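Local structure of internalin (Listeria monocytogenes serotype 4b, 4FMZ) at residues L73-T79 against Y94-I100; L117-S123 against G140-L145; L201-T205 against R222-I228; I228-T234 against E249-I255. The protein is a leucine-rich-repeat protein of the internalin family that probably acts in adhesion to, and invasion of, host cells, most likely through protein-protein recognition. All blocks are in the same frame, centred on the assembly; numbering follows the deposited sequence. Where two conformers were deposited one is given.

Interaction 1 (L73-T79 against Y94-I100); sequences LNGNQIT and YIGTNKI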
# COMPACT_ATOMS: atom_id res chain seq x y z
N LEU A 73 -11.99 11.74 8.73
CA LEU A 73 -11.80 11.85 10.17
C LEU A 73 -10.48 11.19 10.58
O LEU A 73 -10.36 10.63 11.69
CB LEU A 73 -12.98 11.25 10.93
CG LEU A 73 -14.32 11.99 10.80
CD1 LEU A 73 -15.43 11.16 11.38
CD2 LEU A 73 -14.28 13.37 11.50
N ASN A 74 -9.46 11.32 9.72
CA ASN A 74 -8.10 10.83 9.93
C ASN A 74 -7.49 11.41 11.18
O ASN A 74 -7.70 12.60 11.45
CB ASN A 74 -7.19 11.28 8.78
CG ASN A 74 -7.00 10.30 7.68
OD1 ASN A 74 -6.41 9.24 7.88
ND2 ASN A 74 -7.40 10.70 6.49
N GLY A 75 -6.72 10.61 11.91
CA GLY A 75 -5.96 11.07 13.07
C GLY A 75 -6.72 11.70 14.23
O GLY A 75 -6.36 12.79 14.67
N ASN A 76 -7.73 11.01 14.77
CA ASN A 76 -8.47 11.49 15.95
C ASN A 76 -8.41 10.40 17.04
O ASN A 76 -7.44 9.63 17.06
CB ASN A 76 -9.91 11.88 15.58
CG ASN A 76 -9.98 13.14 14.76
OD1 ASN A 76 -9.70 14.22 15.26
ND2 ASN A 76 -10.33 13.02 13.50
N GLN A 77 -9.42 10.32 17.92
CA GLN A 77 -9.48 9.33 19.01
C GLN A 77 -10.84 8.62 18.96
O GLN A 77 -11.39 8.24 20.00
CB GLN A 77 -9.25 10.01 20.38
CG GLN A 77 -7.93 10.78 20.52
CD GLN A 77 -6.74 9.87 20.69
OE1 GLN A 77 -6.52 9.29 21.75
NE2 GLN A 77 -5.93 9.75 19.65
N ILE A 78 -11.38 8.43 17.75
CA ILE A 78 -12.67 7.79 17.54
C ILE A 78 -12.59 6.29 17.83
O ILE A 78 -11.66 5.62 17.38
CB ILE A 78 -13.21 8.08 16.10
CG1 ILE A 78 -13.34 9.61 15.87
CG2 ILE A 78 -14.56 7.39 15.85
CD1 ILE A 78 -13.21 10.04 14.43
N THR A 79 -13.56 5.78 18.62
CA THR A 79 -13.68 4.36 18.96
C THR A 79 -14.99 3.82 18.39
O THR A 79 -14.97 2.79 17.73
CB THR A 79 -13.61 4.11 20.48
OG1 THR A 79 -14.56 4.93 21.15
CG2 THR A 79 -12.22 4.35 21.05
N TYR A 94 -12.55 8.15 5.19
CA TYR A 94 -11.16 8.08 5.67
C TYR A 94 -11.15 8.15 7.18
O TYR A 94 -11.36 9.22 7.75
CB TYR A 94 -10.32 9.21 5.03
CG TYR A 94 -10.51 9.29 3.53
CD1 TYR A 94 -10.01 8.28 2.69
CD2 TYR A 94 -11.26 10.31 2.95
CE1 TYR A 94 -10.20 8.33 1.30
CE2 TYR A 94 -11.45 10.36 1.56
CZ TYR A 94 -10.91 9.37 0.74
OH TYR A 94 -11.08 9.40 -0.63
N ILE A 95 -11.03 7.00 7.84
CA ILE A 95 -11.09 6.95 9.30
C ILE A 95 -9.91 6.19 9.88
O ILE A 95 -10.03 5.57 10.93
CB ILE A 95 -12.45 6.40 9.84
CG1 ILE A 95 -12.95 5.19 9.04
CG2 ILE A 95 -13.48 7.52 9.89
CD1 ILE A 95 -14.25 4.50 9.60
N GLY A 96 -8.77 6.31 9.20
CA GLY A 96 -7.51 5.73 9.66
C GLY A 96 -6.93 6.53 10.81
O GLY A 96 -7.38 7.65 11.07
N THR A 97 -5.93 5.98 11.50
CA THR A 97 -5.21 6.56 12.67
C THR A 97 -6.23 7.01 13.77
O THR A 97 -6.19 8.13 14.27
CB THR A 97 -4.19 7.66 12.27
OG1 THR A 97 -4.77 8.60 11.38
CG2 THR A 97 -2.93 7.10 11.63
N ASN A 98 -7.13 6.10 14.12
CA ASN A 98 -8.11 6.28 15.19
C ASN A 98 -7.99 5.07 16.12
O ASN A 98 -6.97 4.37 16.07
CB ASN A 98 -9.53 6.47 14.61
CG ASN A 98 -9.81 7.88 14.20
OD1 ASN A 98 -9.97 8.76 15.04
ND2 ASN A 98 -9.86 8.15 12.91
N LYS A 99 -9.00 4.80 16.95
CA LYS A 99 -8.97 3.66 17.86
C LYS A 99 -10.14 2.72 17.57
O LYS A 99 -10.67 2.09 18.49
CB LYS A 99 -9.02 4.17 19.32
CG LYS A 99 -7.77 4.91 19.78
CD LYS A 99 -8.05 5.72 21.04
CE LYS A 99 -6.83 5.89 21.92
NZ LYS A 99 -5.78 6.73 21.28
N ILE A 100 -10.54 2.63 16.29
CA ILE A 100 -11.68 1.82 15.85
C ILE A 100 -11.34 0.32 15.89
O ILE A 100 -10.30 -0.10 15.38
CB ILE A 100 -12.19 2.28 14.45
CG1 ILE A 100 -12.77 3.72 14.50
CG2 ILE A 100 -13.25 1.33 13.90
CD1 ILE A 100 -12.54 4.53 13.24
O HOH W 1 -7.39 7.30 6.73
O HOH W 2 -4.33 7.96 8.79
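N98 carries its carboxamide across to 73-79 from the asparagine position after a short strand, a hallmark of the leucine-rich repeat, and both ends of the group are used. ND2 donates to the backbone O of L73 (2.8 Å, nearly straight at 168°), which lies in the plane of the amide; a weaker bond from ND2 returns to I95 O in its own turn. OD1 accepts the N-H of I78 at 3.1 Å and, weakly, that of N76. A chi1 of -84°, CG beside the backbone N, directs the amide into the neighbouring turn. L73 O is gripped twice, because N76 ND2 approaches it at 3.0 Å from the opposite face of its carbonyl plane. N76 also bonds to V51 O and V56 N, continuing the pattern toward the N terminus. Backbone pairs add L73 N to Y94 O, G75 N to G96 O, and K99 N to I78 O; K99 NZ also donates to Q77 OE1 at 2.7 Å, from above the carbonyl plane. N74 turns its ND2 to N72 OD1, while its OD1 accepts from two waters; one is bound by G96 N, and the other donates to T97 OG1 at 2.7 Å.

Interaction 2 (L117-S123 against G140-L145); sequences LNEDNIS and GANHNL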
# COMPACT_ATOMS: atom_id res chain seq x y z
N LEU A 117 -8.95 2.46 6.66
CA LEU A 117 -9.05 2.02 8.05
C LEU A 117 -7.66 1.72 8.59
O LEU A 117 -7.51 0.94 9.53
CB LEU A 117 -9.94 0.76 8.10
CG LEU A 117 -11.42 0.97 7.82
CD1 LEU A 117 -12.08 -0.33 7.46
CD2 LEU A 117 -12.11 1.61 9.01
N ASN A 118 -6.65 2.33 7.96
CA ASN A 118 -5.24 2.13 8.32
C ASN A 118 -4.93 2.61 9.73
O ASN A 118 -5.45 3.64 10.16
CB ASN A 118 -4.31 2.84 7.32
CG ASN A 118 -4.57 4.32 7.22
OD1 ASN A 118 -5.62 4.76 6.74
ND2 ASN A 118 -3.67 5.14 7.72
N GLU A 119 -4.10 1.84 10.44
CA GLU A 119 -3.65 2.13 11.80
C GLU A 119 -4.82 2.20 12.82
O GLU A 119 -4.76 2.96 13.78
CB GLU A 119 -2.76 3.40 11.86
CG GLU A 119 -1.44 3.21 11.14
CD GLU A 119 -0.65 4.46 10.84
OE1 GLU A 119 0.03 4.97 11.76
OE2 GLU A 119 -0.67 4.92 9.67
N ASP A 120 -5.84 1.37 12.61
CA ASP A 120 -6.93 1.20 13.56
C ASP A 120 -6.65 -0.12 14.29
O ASP A 120 -5.52 -0.60 14.21
CB ASP A 120 -8.29 1.24 12.83
CG ASP A 120 -8.80 2.65 12.58
OD1 ASP A 120 -8.72 3.48 13.50
OD2 ASP A 120 -9.29 2.92 11.47
N ASN A 121 -7.62 -0.71 15.01
CA ASN A 121 -7.37 -2.02 15.63
C ASN A 121 -8.49 -3.00 15.25
O ASN A 121 -9.15 -3.58 16.12
CB ASN A 121 -7.16 -1.92 17.15
CG ASN A 121 -6.59 -3.18 17.76
OD1 ASN A 121 -6.01 -4.04 17.08
ND2 ASN A 121 -6.78 -3.35 19.05
N ILE A 122 -8.68 -3.19 13.94
CA ILE A 122 -9.74 -4.05 13.43
C ILE A 122 -9.21 -5.48 13.22
O ILE A 122 -8.14 -5.66 12.64
CB ILE A 122 -10.36 -3.46 12.13
CG1 ILE A 122 -10.88 -2.01 12.35
CG2 ILE A 122 -11.48 -4.35 11.58
CD1 ILE A 122 -10.68 -1.13 11.17
N SER A 123 -9.97 -6.48 13.68
CA SER A 123 -9.64 -7.89 13.53
C SER A 123 -10.76 -8.62 12.78
O SER A 123 -10.50 -9.65 12.17
CB SER A 123 -9.38 -8.53 14.88
OG SER A 123 -10.51 -8.39 15.73
N GLY A 140 -4.11 -1.24 6.13
CA GLY A 140 -2.74 -1.19 6.62
C GLY A 140 -2.60 -0.99 8.12
O GLY A 140 -3.33 -0.20 8.71
N ALA A 141 -1.66 -1.72 8.73
CA ALA A 141 -1.29 -1.64 10.16
C ALA A 141 -2.47 -1.93 11.14
O ALA A 141 -2.55 -1.34 12.22
CB ALA A 141 -0.65 -0.29 10.48
N ASN A 142 -3.34 -2.86 10.77
CA ASN A 142 -4.35 -3.43 11.66
C ASN A 142 -3.65 -4.71 12.09
O ASN A 142 -3.78 -5.74 11.43
CB ASN A 142 -5.70 -3.63 10.95
CG ASN A 142 -6.50 -2.35 10.89
OD1 ASN A 142 -7.19 -1.98 11.84
ND2 ASN A 142 -6.38 -1.62 9.79
N HIS A 143 -2.78 -4.59 13.11
CA HIS A 143 -1.86 -5.63 13.57
C HIS A 143 -2.49 -6.98 13.91
O HIS A 143 -1.80 -7.99 13.78
CB HIS A 143 -1.04 -5.13 14.77
CG HIS A 143 -0.28 -3.87 14.48
ND1 HIS A 143 0.47 -3.72 13.32
CD2 HIS A 143 -0.19 -2.73 15.21
CE1 HIS A 143 0.99 -2.50 13.38
NE2 HIS A 143 0.63 -1.87 14.50
N ASN A 144 -3.77 -7.01 14.29
CA ASN A 144 -4.44 -8.24 14.70
C ASN A 144 -5.37 -8.82 13.63
O ASN A 144 -6.03 -9.83 13.89
CB ASN A 144 -5.18 -8.01 16.00
CG ASN A 144 -4.24 -7.66 17.13
OD1 ASN A 144 -3.31 -8.41 17.45
ND2 ASN A 144 -4.42 -6.50 17.72
N LEU A 145 -5.37 -8.25 12.41
CA LEU A 145 -6.16 -8.75 11.29
C LEU A 145 -5.50 -10.01 10.69
O LEU A 145 -4.28 -10.03 10.54
CB LEU A 145 -6.30 -7.64 10.22
CG LEU A 145 -7.04 -7.99 8.92
CD1 LEU A 145 -8.51 -8.34 9.18
CD2 LEU A 145 -6.93 -6.84 7.93
O HOH W 3 -3.75 -2.35 15.19
O HOH W 4 -6.04 -5.17 14.41
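N142 packs along I122, and its side-chain OD1 accepts the backbone N-H of I122 (2.8 Å, 169°). The other end of this amide donates through ND2 to L117 O, again at 2.8 Å, arriving well above the carbonyl plane instead of on a lone pair. ND2 also serves L139 O. One side chain therefore spans the type II turn that runs from L117 to D120, tying its start to the chain just past its end.

An amide-to-amide bond lies at the exposed end. N144 ND2 meets N121 OD1 at 3.0 Å, in the carbonyl plane and on a lone pair, although the two amide planes are turned 52° apart. A bridging water strengthens this corner, donating to N121 OD1 and I122 O and accepting from N144 N.

Among backbone atoms, E119 N donates to G140 O at 2.8 Å, and the CA of N118 makes a close CH...O contact with the same oxygen. Apolar contact is slight: E119 CG touches A141 CB at 3.6 Å. Separately, L145 CB packs against the carbonyl oxygen of I122.

D120 fills the place equivalent to N142, where its OD1 accepts weakly from N98 N and I100 N. The junction is thus mostly polar, and the buried amide of N142 meets the needs of main-chain groups that consecutive turns of the solenoid leave without strand partners.

Interaction 3 (L201-T205 against R222-I228); sequences LHYFT and RLNSLKI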
# COMPACT_ATOMS: atom_id res chain seq x y z
N LEU A 201 -2.45 -6.84 -12.41
CA LEU A 201 -1.57 -6.18 -11.45
C LEU A 201 -0.35 -5.54 -12.12
O LEU A 201 0.34 -6.18 -12.90
CB LEU A 201 -1.13 -7.18 -10.36
CG LEU A 201 -0.77 -6.61 -8.98
CD1 LEU A 201 -1.97 -5.87 -8.35
CD2 LEU A 201 -0.31 -7.71 -8.05
N HIS A 202 -0.12 -4.25 -11.84
CA HIS A 202 1.01 -3.51 -12.40
C HIS A 202 2.01 -3.14 -11.30
O HIS A 202 3.17 -2.87 -11.60
CB HIS A 202 0.52 -2.23 -13.12
CG HIS A 202 -0.14 -2.48 -14.44
ND1 HIS A 202 -1.30 -3.23 -14.54
CD2 HIS A 202 0.16 -1.97 -15.66
CE1 HIS A 202 -1.64 -3.19 -15.81
NE2 HIS A 202 -0.79 -2.46 -16.53
N TYR A 203 1.56 -3.09 -10.03
CA TYR A 203 2.36 -2.70 -8.87
C TYR A 203 2.11 -3.69 -7.74
O TYR A 203 0.97 -3.91 -7.33
CB TYR A 203 2.02 -1.23 -8.45
CG TYR A 203 2.38 -0.27 -9.56
CD1 TYR A 203 3.66 0.26 -9.66
CD2 TYR A 203 1.50 -0.03 -10.62
CE1 TYR A 203 4.06 1.00 -10.77
CE2 TYR A 203 1.89 0.68 -11.74
CZ TYR A 203 3.17 1.20 -11.81
OH TYR A 203 3.55 1.96 -12.90
N PHE A 204 3.16 -4.33 -7.30
CA PHE A 204 3.07 -5.33 -6.25
C PHE A 204 4.23 -5.16 -5.25
O PHE A 204 5.39 -5.13 -5.65
CB PHE A 204 3.07 -6.74 -6.84
CG PHE A 204 2.92 -7.91 -5.89
CD1 PHE A 204 2.09 -7.82 -4.77
CD2 PHE A 204 3.53 -9.13 -6.16
CE1 PHE A 204 1.95 -8.91 -3.90
CE2 PHE A 204 3.36 -10.22 -5.31
CZ PHE A 204 2.57 -10.10 -4.18
N THR A 205 3.88 -5.04 -3.98
CA THR A 205 4.86 -4.93 -2.90
C THR A 205 4.45 -5.94 -1.82
O THR A 205 3.26 -6.07 -1.49
CB THR A 205 5.07 -3.47 -2.45
OG1 THR A 205 6.10 -3.43 -1.45
CG2 THR A 205 3.82 -2.79 -1.96
N ARG A 222 1.80 -7.69 -16.99
CA ARG A 222 1.99 -6.25 -17.18
C ARG A 222 2.69 -5.60 -15.99
O ARG A 222 2.74 -4.37 -15.94
CB ARG A 222 0.66 -5.55 -17.48
CG ARG A 222 -0.02 -5.96 -18.80
CD ARG A 222 0.89 -5.89 -20.03
NE ARG A 222 1.14 -4.51 -20.46
CZ ARG A 222 1.95 -4.18 -21.47
NH1 ARG A 222 2.62 -5.12 -22.13
NH2 ARG A 222 2.12 -2.91 -21.80
N LEU A 223 3.24 -6.41 -15.04
CA LEU A 223 3.93 -5.89 -13.85
C LEU A 223 5.01 -4.89 -14.20
O LEU A 223 5.87 -5.16 -15.05
CB LEU A 223 4.53 -7.03 -13.00
CG LEU A 223 4.68 -6.74 -11.49
CD1 LEU A 223 3.31 -6.51 -10.80
CD2 LEU A 223 5.38 -7.89 -10.82
N ASN A 224 4.93 -3.70 -13.57
CA ASN A 224 5.85 -2.59 -13.78
C ASN A 224 6.82 -2.48 -12.61
O ASN A 224 8.02 -2.25 -12.84
CB ASN A 224 5.05 -1.28 -13.95
CG ASN A 224 5.92 -0.06 -14.08
OD1 ASN A 224 6.52 0.39 -13.10
ND2 ASN A 224 6.00 0.50 -15.27
N SER A 225 6.33 -2.62 -11.37
CA SER A 225 7.17 -2.52 -10.18
C SER A 225 6.90 -3.68 -9.22
O SER A 225 5.74 -4.02 -8.96
CB SER A 225 6.94 -1.19 -9.46
OG SER A 225 7.23 -0.10 -10.32
N LEU A 226 7.97 -4.28 -8.71
CA LEU A 226 7.92 -5.39 -7.77
C LEU A 226 8.91 -5.13 -6.66
O LEU A 226 10.09 -4.93 -6.92
CB LEU A 226 8.21 -6.75 -8.48
CG LEU A 226 8.30 -8.01 -7.58
CD1 LEU A 226 6.95 -8.37 -6.98
CD2 LEU A 226 8.79 -9.20 -8.37
N LYS A 227 8.41 -5.08 -5.42
CA LYS A 227 9.19 -4.88 -4.20
C LYS A 227 8.89 -6.06 -3.29
O LYS A 227 7.78 -6.20 -2.81
CB LYS A 227 8.85 -3.53 -3.52
CG LYS A 227 9.04 -2.29 -4.40
CD LYS A 227 8.74 -1.01 -3.63
CE LYS A 227 8.93 0.23 -4.47
NZ LYS A 227 7.84 0.42 -5.47
N ILE A 228 9.85 -6.98 -3.14
CA ILE A 228 9.61 -8.20 -2.38
C ILE A 228 10.91 -8.64 -1.64
O ILE A 228 11.21 -9.83 -1.53
CB ILE A 228 9.00 -9.27 -3.36
CG1 ILE A 228 8.25 -10.41 -2.64
CG2 ILE A 228 9.99 -9.74 -4.45
CD1 ILE A 228 7.21 -11.20 -3.53
O HOH W 5 0.02 -7.76 -14.98
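F204 and L226 pack flank to flank on adjacent parallel strands, a repeated pairing of the leucine-rich-repeat solenoid. The axes of strands 203-205 and 225-227 run 4.8 Å apart and only 4° from parallel.

Main-chain bonds set the register. H202 O takes two donors, N224 N at 2.8 Å and S225 N at 3.2 Å; F204 N then donates to S225 O, and K227 N to F204 O. Where the strands have not yet begun, a water links L201 O to R222 N.

Apolar contacts lie on the face of F204 and L226. A trans chi1 of -178° sends the phenylalanine ring inward until CD2 meets L226 CD1 at 3.6 Å; L223 CD1 packs against F204 CB.

Aromatic and polar contacts belong elsewhere. R222 CB lies over one face of the H202 imidazole, a CH-pi contact 3.8 Å from the centroid, while ND1 of H202 bonds to S200 O and the ring stacks with Y180. Y203 runs alongside N224, its OH 3.3 Å from N224 CG. T205 OG1 packs 3.4 Å from K227 CB and bonds to N185.

The chemistry is thus divided: hydrocarbon fills the interior, whereas Y203, T205 and K227 line the concave face, which InlA and InlB use to bind host receptors and which may serve similarly here.

Interaction 4 (I228-T234 against E249-I255); sequences IGNNKIT and EIGTNQI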
# COMPACT_ATOMS: atom_id res chain seq x y z
N ILE A 228 9.85 -6.98 -3.14
CA ILE A 228 9.61 -8.20 -2.38
C ILE A 228 10.91 -8.64 -1.64
O ILE A 228 11.21 -9.83 -1.53
CB ILE A 228 9.00 -9.27 -3.36
CG1 ILE A 228 8.25 -10.41 -2.64
CG2 ILE A 228 9.99 -9.74 -4.45
CD1 ILE A 228 7.21 -11.20 -3.53
N GLY A 229 11.62 -7.65 -1.09
CA GLY A 229 12.80 -7.88 -0.28
C GLY A 229 12.45 -8.57 1.03
O GLY A 229 11.27 -8.62 1.41
N ASN A 230 13.45 -9.10 1.74
CA ASN A 230 13.27 -9.83 3.01
C ASN A 230 12.20 -10.93 2.91
O ASN A 230 11.15 -10.88 3.55
CB ASN A 230 12.98 -8.97 4.23
CG ASN A 230 13.59 -9.67 5.46
OD1 ASN A 230 13.40 -10.87 5.71
ND2 ASN A 230 14.38 -8.98 6.24
N ASN A 231 12.49 -11.91 2.08
CA ASN A 231 11.67 -13.09 1.91
C ASN A 231 12.64 -14.28 1.83
O ASN A 231 13.79 -14.14 2.25
CB ASN A 231 10.75 -12.95 0.70
CG ASN A 231 9.51 -12.17 1.03
OD1 ASN A 231 8.65 -12.65 1.75
ND2 ASN A 231 9.41 -10.94 0.57
N LYS A 232 12.19 -15.41 1.31
CA LYS A 232 13.05 -16.61 1.20
C LYS A 232 13.10 -17.06 -0.26
O LYS A 232 13.09 -18.26 -0.55
CB LYS A 232 12.51 -17.72 2.13
CG LYS A 232 12.56 -17.36 3.63
CD LYS A 232 12.09 -18.51 4.53
CE LYS A 232 10.60 -18.66 4.66
NZ LYS A 232 10.23 -19.81 5.53
N ILE A 233 13.15 -16.10 -1.20
CA ILE A 233 13.15 -16.40 -2.63
C ILE A 233 14.55 -16.84 -3.11
O ILE A 233 15.56 -16.21 -2.79
CB ILE A 233 12.64 -15.18 -3.44
CG1 ILE A 233 11.20 -14.79 -3.01
CG2 ILE A 233 12.69 -15.44 -4.96
CD1 ILE A 233 10.87 -13.33 -3.20
N THR A 234 14.57 -17.90 -3.92
CA THR A 234 15.81 -18.43 -4.50
C THR A 234 15.76 -18.32 -6.02
O THR A 234 16.76 -17.93 -6.63
CB THR A 234 16.04 -19.90 -4.06
OG1 THR A 234 14.90 -20.68 -4.43
CG2 THR A 234 16.26 -20.04 -2.57
N GLU A 249 12.93 -4.70 -6.65
CA GLU A 249 13.59 -4.77 -5.33
C GLU A 249 13.39 -6.15 -4.78
O GLU A 249 12.25 -6.54 -4.52
CB GLU A 249 13.03 -3.72 -4.35
CG GLU A 249 13.29 -2.27 -4.71
CD GLU A 249 12.66 -1.24 -3.79
OE1 GLU A 249 12.00 -1.63 -2.79
OE2 GLU A 249 12.83 -0.04 -4.06
N ILE A 250 14.46 -6.90 -4.65
CA ILE A 250 14.39 -8.27 -4.17
C ILE A 250 15.65 -8.57 -3.33
O ILE A 250 16.18 -9.69 -3.33
CB ILE A 250 14.13 -9.23 -5.38
CG1 ILE A 250 13.62 -10.62 -4.95
CG2 ILE A 250 15.24 -9.24 -6.44
CD1 ILE A 250 12.77 -11.37 -5.97
N GLY A 251 16.08 -7.56 -2.58
CA GLY A 251 17.22 -7.68 -1.68
C GLY A 251 16.86 -8.53 -0.48
O GLY A 251 15.68 -8.79 -0.23
N THR A 252 17.87 -9.01 0.26
CA THR A 252 17.69 -9.81 1.48
C THR A 252 16.83 -11.10 1.19
O THR A 252 15.81 -11.38 1.85
CB THR A 252 17.15 -8.94 2.64
OG1 THR A 252 17.80 -7.67 2.60
CG2 THR A 252 17.38 -9.58 4.00
N ASN A 253 17.25 -11.85 0.18
CA ASN A 253 16.61 -13.11 -0.18
C ASN A 253 17.70 -14.20 -0.25
O ASN A 253 18.75 -14.01 0.37
CB ASN A 253 15.83 -12.97 -1.50
CG ASN A 253 14.44 -12.44 -1.27
OD1 ASN A 253 13.59 -13.14 -0.74
ND2 ASN A 253 14.19 -11.19 -1.63
N GLN A 254 17.45 -15.32 -0.96
CA GLN A 254 18.42 -16.41 -1.07
C GLN A 254 18.74 -16.67 -2.56
O GLN A 254 18.88 -17.81 -2.97
CB GLN A 254 17.88 -17.67 -0.38
CG GLN A 254 17.85 -17.58 1.15
CD GLN A 254 16.99 -18.64 1.80
OE1 GLN A 254 17.11 -19.84 1.53
NE2 GLN A 254 16.13 -18.22 2.71
N ILE A 255 18.86 -15.60 -3.35
CA ILE A 255 19.13 -15.67 -4.78
C ILE A 255 20.62 -15.85 -5.05
O ILE A 255 21.43 -15.10 -4.49
CB ILE A 255 18.58 -14.38 -5.46
CG1 ILE A 255 17.05 -14.25 -5.27
CG2 ILE A 255 18.99 -14.25 -6.94
CD1 ILE A 255 16.58 -12.80 -5.26
O HOH W 6 14.70 -20.50 0.43
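E249 opens the contact with its backbone O, which accepts I228 N (2.8 Å, 172°) and ends the strand pairing before both segments enter the asparagine-bearing turn of the leucine-rich repeat. I250 follows, pointing into the hydrophobic core: its CD1 meets I228 CG2 at 3.6 Å, the two side chains aligned, and the I250 side chain lies nearly perpendicular to that of I233. With chi1 at -163°, CG1 extends away from the backbone N and brings CD1 against both isoleucines. G251 contributes its O to N230 N at 3.0 Å. At the exposed bend, T252 CG2 brushes N230 ND2, and T252 O receives a weak bond from N231 N. N253 then supplies the central amide. Its ND2 donates to I250 O in its own turn and, at 3.3 Å, to I228 O, where N231 ND2 comes in from the opposite face of the carbonyl plane; its OD1 accepts I233 N at 3.0 Å and, weakly, N231 N. N275 continues the series by donating to I250 O. Q254 returns to main-chain pairing through its N, bonded to I233 O at 2.8 Å. That same oxygen is touched by I255, whose CG1 lies 3.5 Å away.

In the fold
From the N terminus, the four contacts follow one another without nesting or crossing, each closing about one turn of the solenoid. Interaction 1 joins the bends after strands 70-72 and 92-94. Interaction 2 does so after strands 114-116 and 136-138, and the two adjoin where T97 N approaches N118 O at 2.7 Å and N121 N approaches I100 O. Interaction 3, its centre about 23 Å from that of interaction 2, pairs strands 203-205 and 225-227 themselves. Interaction 4 takes over at the shared residue I228, and ties the bends after strands 225-227 and 247-249. Interactions 1 and 4 lie on opposite sides of the chain's centre, and the same asparagine-bearing junction appears in both.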